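Local coordinates for phosphatidylinositol 4,5-bisphosphate-binding protein SLM1 (Saccharomyces cerevisiae, PDB 4A6F) that binds phosphatidylinositol 4,5-bisphosphate at the plasma membrane, probably through this PH domain, and acts as an effector of TORC2 and calcineurin signalling in actin polarization, at residues Glu6-Phe11 with Met107-Asn112; Glu61-Asn66 with Asp77-Leu82. All coordinates share one frame; numbering follows the deposited sequence.

Contact 1. Residues Glu6-Phe11 with Met107-Asn112. With SEP (phosphoserine), chain D.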
loop_
_atom_site.group_PDB
_atom_site.type_symbol
_atom_site.label_atom_id
_atom_site.label_comp_id
_atom_site.label_asym_id
_atom_site.label_seq_id
_atom_site.Cartn_x
_atom_site.Cartn_y
_atom_site.Cartn_z
ATOM N N GLU A 6 1.993 -4.661 6.373
ATOM C CA GLU A 6 3.227 -5.302 5.936
ATOM C C GLU A 6 2.939 -6.186 4.739
ATOM O O GLU A 6 1.963 -6.952 4.734
ATOM C CB GLU A 6 3.838 -6.126 7.066
ATOM C CG GLU A 6 4.315 -7.499 6.631
ATOM C CD GLU A 6 4.813 -8.322 7.784
ATOM O OE1 GLU A 6 5.176 -7.727 8.825
ATOM O OE2 GLU A 6 4.850 -9.563 7.648
ATOM N N ILE A 7 3.785 -6.065 3.720
ATOM C CA ILE A 7 3.708 -6.902 2.531
ATOM C C ILE A 7 4.585 -8.139 2.708
ATOM O O ILE A 7 4.194 -9.254 2.359
ATOM C CB ILE A 7 4.144 -6.119 1.278
ATOM C CG1 ILE A 7 3.215 -4.932 1.053
ATOM C CG2 ILE A 7 4.173 -7.020 0.039
ATOM C CD1 ILE A 7 3.705 -3.996 0.017
ATOM N N LYS A 8 5.775 -7.943 3.256
ATOM C CA LYS A 8 6.674 -9.058 3.505
ATOM C C LYS A 8 7.579 -8.733 4.681
ATOM O O LYS A 8 7.902 -7.575 4.921
ATOM C CB LYS A 8 7.522 -9.318 2.263
ATOM C CG LYS A 8 8.404 -10.553 2.359
ATOM C CD LYS A 8 9.090 -10.811 1.024
ATOM C CE LYS A 8 10.100 -11.948 1.129
ATOM N NZ LYS A 8 9.499 -13.244 1.529
ATOM N N SER A 9 7.998 -9.760 5.408
ATOM C CA SER A 9 8.923 -9.558 6.502
ATOM C C SER A 9 9.816 -10.768 6.629
ATOM O O SER A 9 9.465 -11.864 6.185
ATOM C CB SER A 9 8.181 -9.326 7.823
ATOM O OG SER A 9 7.296 -10.403 8.103
ATOM N N GLY A 10 10.969 -10.576 7.255
ATOM C CA GLY A 10 11.865 -11.693 7.457
ATOM C C GLY A 10 13.266 -11.209 7.725
ATOM O O GLY A 10 13.557 -10.019 7.589
ATOM N N PHE A 11 14.135 -12.135 8.116
ATOM C CA PHE A 11 15.521 -11.782 8.393
ATOM C C PHE A 11 16.307 -11.679 7.088
ATOM O O PHE A 11 16.136 -12.503 6.191
ATOM C CB PHE A 11 16.152 -12.814 9.333
ATOM C CG PHE A 11 15.602 -12.765 10.732
ATOM C CD1 PHE A 11 16.161 -11.921 11.668
ATOM C CD2 PHE A 11 14.526 -13.556 11.107
ATOM C CE1 PHE A 11 15.662 -11.861 12.974
ATOM C CE2 PHE A 11 14.020 -13.495 12.404
ATOM C CZ PHE A 11 14.593 -12.645 13.334
ATOM N N MET A 107 14.742 -14.444 -4.067
ATOM C CA MET A 107 13.893 -14.098 -5.204
ATOM C C MET A 107 12.533 -13.525 -4.769
ATOM O O MET A 107 12.003 -12.626 -5.415
ATOM C CB MET A 107 13.756 -15.279 -6.171
ATOM C CG MET A 107 15.020 -15.540 -6.999
ATOM S SD MET A 107 15.552 -14.109 -7.976
ATOM C CE MET A 107 14.122 -13.856 -9.025
ATOM N N SER A 108 11.988 -14.018 -3.660
ATOM C CA SER A 108 10.767 -13.435 -3.105
ATOM C C SER A 108 10.985 -11.973 -2.715
ATOM O O SER A 108 10.170 -11.099 -3.025
ATOM C CB SER A 108 10.268 -14.253 -1.907
ATOM O OG SER A 108 9.037 -13.751 -1.410
ATOM N N TRP A 109 12.085 -11.690 -2.022
ATOM C CA TRP A 109 12.385 -10.307 -1.686
ATOM C C TRP A 109 12.538 -9.477 -2.964
ATOM O O TRP A 109 11.988 -8.381 -3.085
ATOM C CB TRP A 109 13.667 -10.225 -0.861
ATOM C CG TRP A 109 13.436 -10.524 0.594
ATOM C CD1 TRP A 109 13.730 -11.687 1.252
ATOM C CD2 TRP A 109 12.832 -9.660 1.554
ATOM N NE1 TRP A 109 13.356 -11.592 2.572
ATOM C CE2 TRP A 109 12.803 -10.355 2.785
ATOM C CE3 TRP A 109 12.329 -8.359 1.506
ATOM C CZ2 TRP A 109 12.275 -9.798 3.949
ATOM C CZ3 TRP A 109 11.789 -7.805 2.670
ATOM C CH2 TRP A 109 11.784 -8.521 3.876
ATOM N N PHE A 110 13.330 -9.998 -3.889
ATOM C CA PHE A 110 13.671 -9.272 -5.096
ATOM C C PHE A 110 12.394 -8.915 -5.843
ATOM O O PHE A 110 12.167 -7.757 -6.181
ATOM C CB PHE A 110 14.571 -10.120 -5.991
ATOM C CG PHE A 110 15.072 -9.385 -7.188
ATOM C CD1 PHE A 110 14.351 -9.389 -8.371
ATOM C CD2 PHE A 110 16.258 -8.677 -7.127
ATOM C CE1 PHE A 110 14.820 -8.701 -9.477
ATOM C CE2 PHE A 110 16.727 -7.988 -8.220
ATOM C CZ PHE A 110 16.005 -7.992 -9.394
ATOM N N ASP A 111 11.548 -9.911 -6.060
ATOM C CA ASP A 111 10.317 -9.695 -6.840
ATOM C C ASP A 111 9.316 -8.775 -6.131
ATOM O O ASP A 111 8.661 -7.934 -6.752
ATOM C CB ASP A 111 9.663 -11.026 -7.163
ATOM C CG ASP A 111 10.380 -11.784 -8.259
ATOM O OD1 ASP A 111 11.106 -11.156 -9.059
ATOM O OD2 ASP A 111 10.208 -13.015 -8.315
ATOM N N ASN A 112 9.174 -8.937 -4.824
ATOM C CA ASN A 112 8.305 -8.041 -4.083
ATOM C C ASN A 112 8.781 -6.585 -4.080
ATOM O O ASN A 112 7.972 -5.652 -4.140
ATOM C CB ASN A 112 8.069 -8.577 -2.675
ATOM C CG ASN A 112 6.950 -9.608 -2.642
ATOM O OD1 ASN A 112 5.780 -9.261 -2.758
ATOM N ND2 ASN A 112 7.310 -10.879 -2.511
HETATM N N SEP D . 4.952 -13.150 -5.599
HETATM C CA SEP D . 4.982 -13.249 -7.140
HETATM C CB SEP D . 5.785 -12.126 -7.774
HETATM O OG SEP D . 4.997 -10.966 -7.785
HETATM C C SEP D . 5.359 -14.552 -7.742
HETATM O O SEP D . 5.269 -15.634 -7.110
HETATM O OXT SEP D . 5.723 -14.613 -9.134
HETATM P P SEP D . 4.247 -10.650 -6.492
HETATM O O1P SEP D . 3.335 -11.781 -5.895
HETATM O O2P SEP D . 5.219 -10.287 -5.385
HETATM O O3P SEP D . 3.401 -9.723 -6.852
HETATM O O HOH W 1 13.967 -13.335 4.601
#
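The ammonium of Lys-8 has two partners: NZ donates a 3.0 Å hydrogen bond to OG of Ser-108 and makes a cation-pi contact with the five-membered ring of Trp-109, NZ lying 4.5 Å from its centroid. This is where the C-terminal helix of the PH domain, 103-115, packs on the first strand, 8-16; the axes of the short segments 107-112 and 8-11 approach to 10.0 Å. The extended Lys-8 chain carries CE over the indole face, 3.4 Å from the centroid of the five-membered ring and 3° off the normal, a CH-pi contact; the bend at chi4 (61°) then sets the direction of NZ, which ends beside OG of Ser-108. Ile-7 and Lys-8 both face Leu-29 in a classic beta bulge, and Ile-7 also turns to the helix, where its CG2 meets the Asn-112 side chain. Further along the strand, Gly-10, without a side chain and at backbone angles that suit glycine, brings its N to the ring edge, 3.6 Å from CZ2 of Trp-109. In the ring plane, a water takes the indole N-H at 2.7 Å from NE1 of Trp-109 and donates to the carbonyl O of Phe-11, 2.8 Å away.

Contact 2. Residues Glu61-Asn66 with Asp77-Leu82. With SEP (phosphoserine), chain E.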
loop_
_atom_site.group_PDB
_atom_site.type_symbol
_atom_site.label_atom_id
_atom_site.label_comp_id
_atom_site.label_asym_id
_atom_site.label_seq_id
_atom_site.Cartn_x
_atom_site.Cartn_y
_atom_site.Cartn_z
ATOM N N GLU A 61 20.511 -6.111 -9.620
ATOM C CA GLU A 61 20.966 -7.458 -9.928
ATOM C C GLU A 61 20.783 -8.405 -8.755
ATOM O O GLU A 61 20.572 -7.983 -7.616
ATOM C CB GLU A 61 22.423 -7.450 -10.402
ATOM C CG GLU A 61 23.343 -6.668 -9.513
ATOM C CD GLU A 61 24.782 -6.679 -9.988
ATOM O OE1 GLU A 61 25.222 -7.687 -10.584
ATOM O OE2 GLU A 61 25.477 -5.669 -9.753
ATOM N N HIS A 62 20.857 -9.696 -9.051
ATOM C CA HIS A 62 20.781 -10.707 -8.018
ATOM C C HIS A 62 21.602 -11.911 -8.443
ATOM O O HIS A 62 21.974 -12.059 -9.622
ATOM C CB HIS A 62 19.327 -11.106 -7.725
ATOM C CG HIS A 62 18.612 -11.708 -8.900
ATOM N ND1 HIS A 62 18.944 -12.940 -9.423
ATOM C CD2 HIS A 62 17.565 -11.258 -9.633
ATOM C CE1 HIS A 62 18.147 -13.216 -10.441
ATOM N NE2 HIS A 62 17.298 -12.213 -10.588
ATOM N N SER A 63 21.884 -12.771 -7.480
ATOM C CA SER A 63 22.671 -13.959 -7.738
ATOM C C SER A 63 21.983 -14.847 -8.772
ATOM O O SER A 63 20.760 -14.852 -8.896
ATOM C CB SER A 63 22.860 -14.746 -6.444
ATOM O OG SER A 63 23.448 -13.934 -5.446
ATOM N N ARG A 64 22.788 -15.600 -9.516
ATOM C CA ARG A 64 22.256 -16.684 -10.324
ATOM C C ARG A 64 22.258 -17.924 -9.451
ATOM O O ARG A 64 23.166 -18.111 -8.641
ATOM C CB ARG A 64 23.105 -16.903 -11.577
ATOM C CG ARG A 64 22.794 -15.937 -12.706
ATOM C CD ARG A 64 23.582 -16.280 -13.965
ATOM N NE ARG A 64 23.134 -17.521 -14.593
ATOM C CZ ARG A 64 23.758 -18.110 -15.609
ATOM N NH1 ARG A 64 24.865 -17.577 -16.109
ATOM N NH2 ARG A 64 23.281 -19.237 -16.123
ATOM N N LYS A 65 21.234 -18.758 -9.589
ATOM C CA LYS A 65 21.128 -19.935 -8.738
ATOM C C LYS A 65 22.334 -20.840 -8.951
ATOM O O LYS A 65 22.874 -20.903 -10.057
ATOM C CB LYS A 65 19.831 -20.697 -9.015
ATOM C CG LYS A 65 19.471 -21.675 -7.914
ATOM C CD LYS A 65 18.141 -22.349 -8.168
ATOM C CE LYS A 65 17.750 -23.222 -6.988
ATOM N NZ LYS A 65 18.841 -24.163 -6.613
ATOM N N ASN A 66 22.769 -21.517 -7.891
ATOM C CA ASN A 66 23.858 -22.481 -8.001
ATOM C C ASN A 66 23.420 -23.647 -8.880
ATOM O O ASN A 66 22.258 -24.059 -8.836
ATOM C CB ASN A 66 24.291 -22.988 -6.619
ATOM C CG ASN A 66 25.076 -21.946 -5.825
ATOM O OD1 ASN A 66 25.818 -21.141 -6.391
ATOM N ND2 ASN A 66 24.922 -21.969 -4.505
ATOM N N ASP A 77 24.350 -17.950 -3.282
ATOM C CA ASP A 77 23.597 -17.534 -4.458
ATOM C C ASP A 77 22.292 -16.882 -4.006
ATOM O O ASP A 77 21.257 -17.016 -4.659
ATOM C CB ASP A 77 23.281 -18.744 -5.351
ATOM C CG ASP A 77 22.447 -19.794 -4.633
ATOM O OD1 ASP A 77 22.399 -19.770 -3.385
ATOM O OD2 ASP A 77 21.841 -20.647 -5.314
ATOM N N ALA A 78 22.343 -16.178 -2.874
ATOM C CA ALA A 78 21.141 -15.632 -2.264
ATOM C C ALA A 78 21.243 -14.116 -2.062
ATOM O O ALA A 78 20.669 -13.572 -1.113
ATOM C CB ALA A 78 20.871 -16.317 -0.928
ATOM N N LYS A 79 21.957 -13.437 -2.956
ATOM C CA LYS A 79 22.192 -12.000 -2.808
ATOM C C LYS A 79 21.441 -11.172 -3.842
ATOM O O LYS A 79 21.146 -11.631 -4.949
ATOM C CB LYS A 79 23.674 -11.676 -2.968
ATOM C CG LYS A 79 24.600 -12.252 -1.938
ATOM C CD LYS A 79 26.022 -11.887 -2.364
ATOM C CE LYS A 79 27.083 -12.476 -1.478
ATOM N NZ LYS A 79 28.415 -12.271 -2.132
ATOM N N PHE A 80 21.161 -9.927 -3.480
ATOM C CA PHE A 80 20.607 -8.968 -4.430
ATOM C C PHE A 80 21.097 -7.568 -4.091
ATOM O O PHE A 80 21.534 -7.304 -2.965
ATOM C CB PHE A 80 19.069 -9.033 -4.499
ATOM C CG PHE A 80 18.363 -8.543 -3.254
ATOM C CD1 PHE A 80 18.063 -9.417 -2.215
ATOM C CD2 PHE A 80 17.951 -7.223 -3.144
ATOM C CE1 PHE A 80 17.391 -8.980 -1.075
ATOM C CE2 PHE A 80 17.282 -6.780 -2.009
ATOM C CZ PHE A 80 17.003 -7.661 -0.972
ATOM N N VAL A 81 21.050 -6.691 -5.084
ATOM C CA VAL A 81 21.477 -5.305 -4.927
ATOM C C VAL A 81 20.285 -4.366 -4.939
ATOM O O VAL A 81 19.408 -4.450 -5.819
ATOM C CB VAL A 81 22.447 -4.868 -6.052
ATOM C CG1 VAL A 81 22.894 -3.439 -5.832
ATOM C CG2 VAL A 81 23.652 -5.795 -6.113
ATOM N N LEU A 82 20.259 -3.475 -3.953
ATOM C CA LEU A 82 19.259 -2.421 -3.876
ATOM C C LEU A 82 19.979 -1.104 -4.125
ATOM O O LEU A 82 20.922 -0.749 -3.414
ATOM C CB LEU A 82 18.571 -2.437 -2.502
ATOM C CG LEU A 82 17.446 -1.420 -2.276
ATOM C CD1 LEU A 82 16.280 -1.688 -3.210
ATOM C CD2 LEU A 82 16.979 -1.456 -0.821
HETATM N N SEP E . 31.789 -12.408 -0.182
HETATM C CA SEP E . 30.644 -11.396 0.032
HETATM C CB SEP E . 30.201 -11.325 1.484
HETATM O OG SEP E . 29.381 -12.429 1.753
HETATM C C SEP E . 30.818 -10.029 -0.518
HETATM O O SEP E . 31.625 -9.777 -1.447
HETATM O OXT SEP E . 29.953 -8.968 -0.070
HETATM P P SEP E . 29.876 -13.780 1.236
HETATM O O1P SEP E . 30.234 -13.875 -0.289
HETATM O O2P SEP E . 31.131 -14.206 1.974
HETATM O O3P SEP E . 28.834 -14.554 1.362
#
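Backbone hydrogen bonds join Glu-61 to Val-81 and Ser-63 to Lys-79: Val-81 N gives its hydrogen to Glu-61 O at 2.9 Å, and Ser-63 N to Lys-79 O at the same length. Between them His-62 and Phe-80 form a non-hydrogen-bonded antiparallel pair, CA to CA 4.0 Å, and the two carbonyls that accept these bonds also receive CA-H...O contacts from Phe-80 and His-62.

Side chains take over the hydrogen bonding where strand 57-62 ends. OG of Ser-63, turned beside its own backbone N (chi1 -56°), accepts Lys-79 N at 2.9 Å, in place of a main-chain carbonyl. Beyond it, Asn-66 N donates to OD2 of Asp-77, 2.9 Å away, on the anti side of the carboxylate and 24° out of its plane. The same carboxylate lies stacked against the Asn-66 amide, the planes only 4° apart. Imidazole ND1 of His-62 donates to Ser-63 O, 2.7 Å away; the acceptor lies in the ring plane, but the donor stands above the carbonyl plane.

Strands 57-62 and 79-84 are neighbours in the PH-domain sheet, the former outermost within the chain. In the apolar packing across the pair, CG of Glu-61 rests 3.5 Å from CG2 of Val-81, the two side chains lying side by side, and the CB atoms of His-62 and Phe-80 meet.

A ligand hydrogen bond leaves the pair: Lys-79, extended beyond CG, donates from NZ to O1P of a bound phosphoserine, 3.0 Å away, which is also hydrogen-bonded to Lys-99.

Overall arrangement
Contact 2 is nested along the chain inside the loop closed by contact 1; their centres lie about 14 Å apart, and both reach the same sheet. Helix 103-115 joins them: Ser-108 and Trp-109 pack on strand 8-16, while Met-107 and Phe-110 turn to the pair 61-66 and 77-82. Phe-110 meets His-62 edge-to-face, its CZ 3.6 Å from CD2 of His-62, and its CD2 lies 3.9 Å from CB of Phe-80. SD of Met-107 sits 3.7 Å from NE2 of His-62. Each contact has its own phosphoserine: one lies near Asn-112 in contact 1, and the other is hydrogen-bonded by Lys-79 in contact 2.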